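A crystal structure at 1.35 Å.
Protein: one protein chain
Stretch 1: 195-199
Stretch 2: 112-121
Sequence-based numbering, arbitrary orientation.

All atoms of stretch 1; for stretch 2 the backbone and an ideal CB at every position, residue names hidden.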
ATOM      1  N   VAL A 195       5.354 -22.607  -5.770  1.00 13.19           N
ATOM      2  CA  VAL A 195       6.395 -21.984  -6.625  1.00 13.89           C
ATOM      3  C   VAL A 195       6.339 -20.468  -6.693  1.00 11.79           C
ATOM      4  O   VAL A 195       7.242 -19.780  -7.190  1.00 12.38           O
ATOM      5  CB  VAL A 195       6.359 -22.513  -8.072  1.00 16.17           C
ATOM      6  CG1 VAL A 195       6.741 -23.975  -8.106  1.00 18.36           C
ATOM      7  CG2 VAL A 195       4.992 -22.305  -8.696  1.00 16.60           C
ATOM      8  N   GLY A 196       5.279 -19.910  -6.138  1.00 12.12           N
ATOM      9  CA  GLY A 196       5.010 -18.494  -6.264  1.00 12.49           C
ATOM     10  C   GLY A 196       4.210 -17.902  -5.115  1.00 12.25           C
ATOM     11  O   GLY A 196       3.346 -18.573  -4.535  1.00 12.17           O
ATOM     12  N   VAL A 197       4.460 -16.633  -4.812  1.00 10.84           N
ATOM     13  CA  VAL A 197       3.823 -15.926  -3.730  1.00  9.78           C
ATOM     14  C   VAL A 197       3.596 -14.474  -4.106  1.00  9.88           C
ATOM     15  O   VAL A 197       4.520 -13.821  -4.640  1.00 12.89           O
ATOM     16  CB  VAL A 197       4.721 -15.902  -2.454  1.00 12.77           C
ATOM     17  CG1 VAL A 197       3.992 -15.263  -1.275  1.00 12.65           C
ATOM     18  CG2 VAL A 197       5.263 -17.286  -2.110  1.00 19.53           C
ATOM     19  N   PHE A 198       2.379 -13.987  -3.822  1.00 10.48           N
ATOM     20  CA  PHE A 198       2.072 -12.543  -3.865  1.00  9.58           C
ATOM     21  C   PHE A 198       1.963 -12.017  -2.439  1.00 11.72           C
ATOM     22  O   PHE A 198       1.123 -12.458  -1.680  1.00 11.86           O
ATOM     23  CB  PHE A 198       0.761 -12.314  -4.665  1.00 11.07           C
ATOM     24  CG  PHE A 198       0.322 -10.883  -4.723  1.00 11.71           C
ATOM     25  CD1 PHE A 198       1.228  -9.838  -4.830  1.00 11.98           C
ATOM     26  CD2 PHE A 198      -1.028 -10.579  -4.688  1.00 11.76           C
ATOM     27  CE1 PHE A 198       0.811  -8.522  -4.897  1.00 12.74           C
ATOM     28  CE2 PHE A 198      -1.466  -9.258  -4.757  1.00 15.28           C
ATOM     29  CZ  PHE A 198      -0.556  -8.224  -4.868  1.00 11.77           C
ATOM     30  N   ALA A 199       2.876 -11.099  -2.094  1.00 10.55           N
ATOM     31  CA  ALA A 199       2.988 -10.395  -0.787  1.00 10.33           C
ATOM     32  C   ALA A 199       2.557  -8.953  -1.021  1.00 11.77           C
ATOM     33  O   ALA A 199       3.279  -8.152  -1.587  1.00 12.74           O
ATOM     34  CB  ALA A 199       4.427 -10.449  -0.270  1.00 12.08           C
ATOM     35  N   UNK A 112      -3.358  -2.990  -9.649  1.00 13.65           N
ATOM     36  CA  UNK A 112      -2.084  -3.335  -9.005  1.00 15.27           C
ATOM     37  C   UNK A 112      -2.010  -4.837  -8.716  1.00 15.30           C
ATOM     38  O   UNK A 112      -0.974  -5.478  -8.911  1.00 14.06           O
ATOM     39  CB  UNK A 112      -1.908  -2.541  -7.709  1.00 15.27           C
ATOM     40  N   UNK A 113      -3.127  -5.429  -8.291  1.00 14.36           N
ATOM     41  CA  UNK A 113      -3.191  -6.883  -8.116  1.00 12.62           C
ATOM     42  C   UNK A 113      -3.057  -7.639  -9.446  1.00 16.11           C
ATOM     43  O   UNK A 113      -2.373  -8.689  -9.529  1.00 12.87           O
ATOM     44  CB  UNK A 113      -4.508  -7.265  -7.437  1.00 12.62           C
ATOM     45  N   UNK A 114      -3.714  -7.125 -10.492  1.00 11.71           N
ATOM     46  CA  UNK A 114      -3.594  -7.719 -11.821  1.00 15.21           C
ATOM     47  C   UNK A 114      -2.156  -7.699 -12.331  1.00 12.79           C
ATOM     48  O   UNK A 114      -1.660  -8.694 -12.867  1.00 14.13           O
ATOM     49  CB  UNK A 114      -4.503  -6.983 -12.808  1.00 15.21           C
ATOM     50  N   UNK A 115      -1.511  -6.550 -12.172  1.00 13.52           N
ATOM     51  CA  UNK A 115      -0.079  -6.364 -12.533  1.00 14.22           C
ATOM     52  C   UNK A 115       0.829  -7.360 -11.801  1.00 12.80           C
ATOM     53  O   UNK A 115       1.713  -7.966 -12.376  1.00 15.14           O
ATOM     54  CB  UNK A 115       0.368  -4.937 -12.209  1.00 14.22           C
ATOM     55  N   UNK A 116       0.510  -7.593 -10.542  1.00 13.57           N
ATOM     56  CA  UNK A 116       1.279  -8.526  -9.722  1.00 12.25           C
ATOM     57  C   UNK A 116       1.090  -9.952 -10.224  1.00 13.63           C
ATOM     58  O   UNK A 116       2.055 -10.750 -10.242  1.00 13.95           O
ATOM     59  CB  UNK A 116       0.866  -8.420  -8.253  1.00 12.25           C
ATOM     60  N   UNK A 117      -0.167 -10.280 -10.595  1.00 13.48           N
ATOM     61  CA  UNK A 117      -0.456 -11.615 -11.154  1.00 10.81           C
ATOM     62  C   UNK A 117       0.345 -11.869 -12.435  1.00 11.37           C
ATOM     63  O   UNK A 117       0.997 -12.934 -12.581  1.00 11.46           O
ATOM     64  CB  UNK A 117      -1.952 -11.758 -11.442  1.00 10.81           C
ATOM     65  N   UNK A 118       0.339 -10.862 -13.312  1.00 12.21           N
ATOM     66  CA  UNK A 118       1.091 -10.960 -14.563  1.00 13.59           C
ATOM     67  C   UNK A 118       2.578 -11.163 -14.249  1.00 12.24           C
ATOM     68  O   UNK A 118       3.257 -11.941 -14.911  1.00 13.94           O
ATOM     69  CB  UNK A 118       0.884  -9.710 -15.421  1.00 13.59           C
ATOM     70  N   UNK A 119       3.084 -10.439 -13.246  1.00 11.85           N
ATOM     71  CA  UNK A 119       4.540 -10.471 -12.904  1.00 12.52           C
ATOM     72  C   UNK A 119       4.880 -11.826 -12.335  1.00 11.39           C
ATOM     73  O   UNK A 119       5.910 -12.407 -12.626  1.00 12.64           O
ATOM     74  CB  UNK A 119       4.913  -9.375 -11.904  1.00 12.52           C
ATOM     75  N   UNK A 120       3.971 -12.387 -11.536  1.00 10.99           N
ATOM     76  CA  UNK A 120       4.223 -13.673 -10.905  1.00 10.97           C
ATOM     77  C   UNK A 120       4.249 -14.799 -11.939  1.00 12.44           C
ATOM     78  O   UNK A 120       5.108 -15.667 -11.950  1.00 12.87           O
ATOM     79  CB  UNK A 120       3.162 -13.956  -9.840  1.00 10.97           C
ATOM     80  N   UNK A 121       3.315 -14.729 -12.872  1.00 11.98           N
ATOM     81  CA  UNK A 121       3.249 -15.713 -13.948  1.00 13.64           C
ATOM     82  C   UNK A 121       4.525 -15.655 -14.777  1.00 12.71           C
ATOM     83  O   UNK A 121       5.090 -16.692 -15.134  1.00 12.71           O
ATOM     84  CB  UNK A 121       2.023 -15.474 -14.831  1.00 13.64           C
TER

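Stretch 2 is a helix running nearly antiparallel to strand 195-199: the N-to-C directions differ by 158° and the axes approach to 9.1 Å. No hydrogen bond crosses between the two; the contacts between them are packing contacts.

Position 112 points its ideal CB sideways, with no atom of stretch 1 within 5.5 Å. The helical phi/psi of -62/-39 requires no glycine, and stretch 1 leaves the choice open; the residue is G112, whose O accepts a bond from the N of residue 116 at 3.1 Å.

At 113 the ideal CB is again sideways, but it lies 4.5 Å from F198 CE2. A small residue would fit, and a larger one could pass beside the ring if its rotamer led it clear. The residue is G113; its CA lies 4.4 Å from F198 CZ, approaching the ring obliquely.

Positions 114 and 115 are out of reach of the strand, which therefore sets no preference. They are R114, with chi1 at m, and I115, also m.

Position 116 is the most constrained. CA-to-CB points toward the strand, and the ideal CB already stands 3.4 Å from F198 CE1, a tight distance. With the aromatic ring this close, alanine or glycine is the natural expectation, alanine offering the methyl contact. The residue is A116. Its CB sits over one face of the ring, 3.8 Å from the centroid of F198 and 28° off the ring normal, which makes a CH-pi contact.

Positions 117, 118 and 119 have no atom of stretch 1 within 5.5 Å of their ideal CB atoms, so small, polar or charged residues are all compatible. They are A117, pointing sideways; D118, whose OD1 is hydrogen-bonded elsewhere in the structure; and G119.

At 120 CA-to-CB again points toward the strand, but here there is room: the ideal CB is 5.4 Å from V197 O. Opposite lies G196, with no side chain to fill the gap, its CA 6.7 Å from the CA of 120. A medium apolar residue such as leucine, methionine or isoleucine would suit. The residue is L120, chi1 t and chi2 p. Its CD1 lies 3.9 Å from G196 CA and 3.8 Å from V197 N. An ideal CB on G196 would be 3.1 Å from L120 CD1, so the glycine leaves space that this methyl uses.

Position 121 is out of reach and unconstrained by stretch 1. It is A121, whose CB is 9.6 Å from V195 CG2.

Stretch 2, residues 112-121: GGRIAADGLA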
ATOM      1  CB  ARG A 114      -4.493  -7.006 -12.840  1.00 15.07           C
ATOM      2  CG  ARG A 114      -5.984  -7.146 -12.623  1.00 22.53           C
ATOM      3  CD  ARG A 114      -6.803  -6.477 -13.758  1.00 40.22           C
ATOM      4  NE  ARG A 114      -7.901  -5.664 -13.208  1.00 48.41           N
ATOM      5  CZ  ARG A 114      -8.041  -4.337 -13.336  1.00 56.09           C
ATOM      6  NH1 ARG A 114      -7.176  -3.601 -14.048  1.00 50.32           N
ATOM      7  NH2 ARG A 114      -9.088  -3.733 -12.760  1.00 64.77           N
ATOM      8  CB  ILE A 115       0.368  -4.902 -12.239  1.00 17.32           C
ATOM      9  CG1 ILE A 115      -0.257  -3.959 -13.264  1.00 19.26           C
ATOM     10  CG2 ILE A 115       1.887  -4.737 -12.286  1.00 16.67           C
ATOM     11  CD1 ILE A 115      -0.111  -2.489 -12.934  1.00 25.34           C
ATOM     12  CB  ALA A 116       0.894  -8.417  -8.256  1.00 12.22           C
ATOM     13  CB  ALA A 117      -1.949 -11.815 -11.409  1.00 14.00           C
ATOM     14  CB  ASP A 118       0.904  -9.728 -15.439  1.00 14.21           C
ATOM     15  CG  ASP A 118      -0.514  -9.560 -15.964  1.00 13.28           C
ATOM     16  OD1 ASP A 118      -1.236 -10.581 -16.133  1.00 18.94           O
ATOM     17  OD2 ASP A 118      -0.827  -8.387 -16.274  1.00 18.05           O
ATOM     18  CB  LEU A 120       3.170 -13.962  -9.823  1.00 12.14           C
ATOM     19  CG  LEU A 120       3.344 -15.256  -9.057  1.00 12.78           C
ATOM     20  CD1 LEU A 120       4.647 -15.210  -8.310  1.00 13.64           C
ATOM     21  CD2 LEU A 120       2.264 -15.512  -8.020  1.00 14.47           C
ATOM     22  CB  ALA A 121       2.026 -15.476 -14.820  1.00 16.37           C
TER
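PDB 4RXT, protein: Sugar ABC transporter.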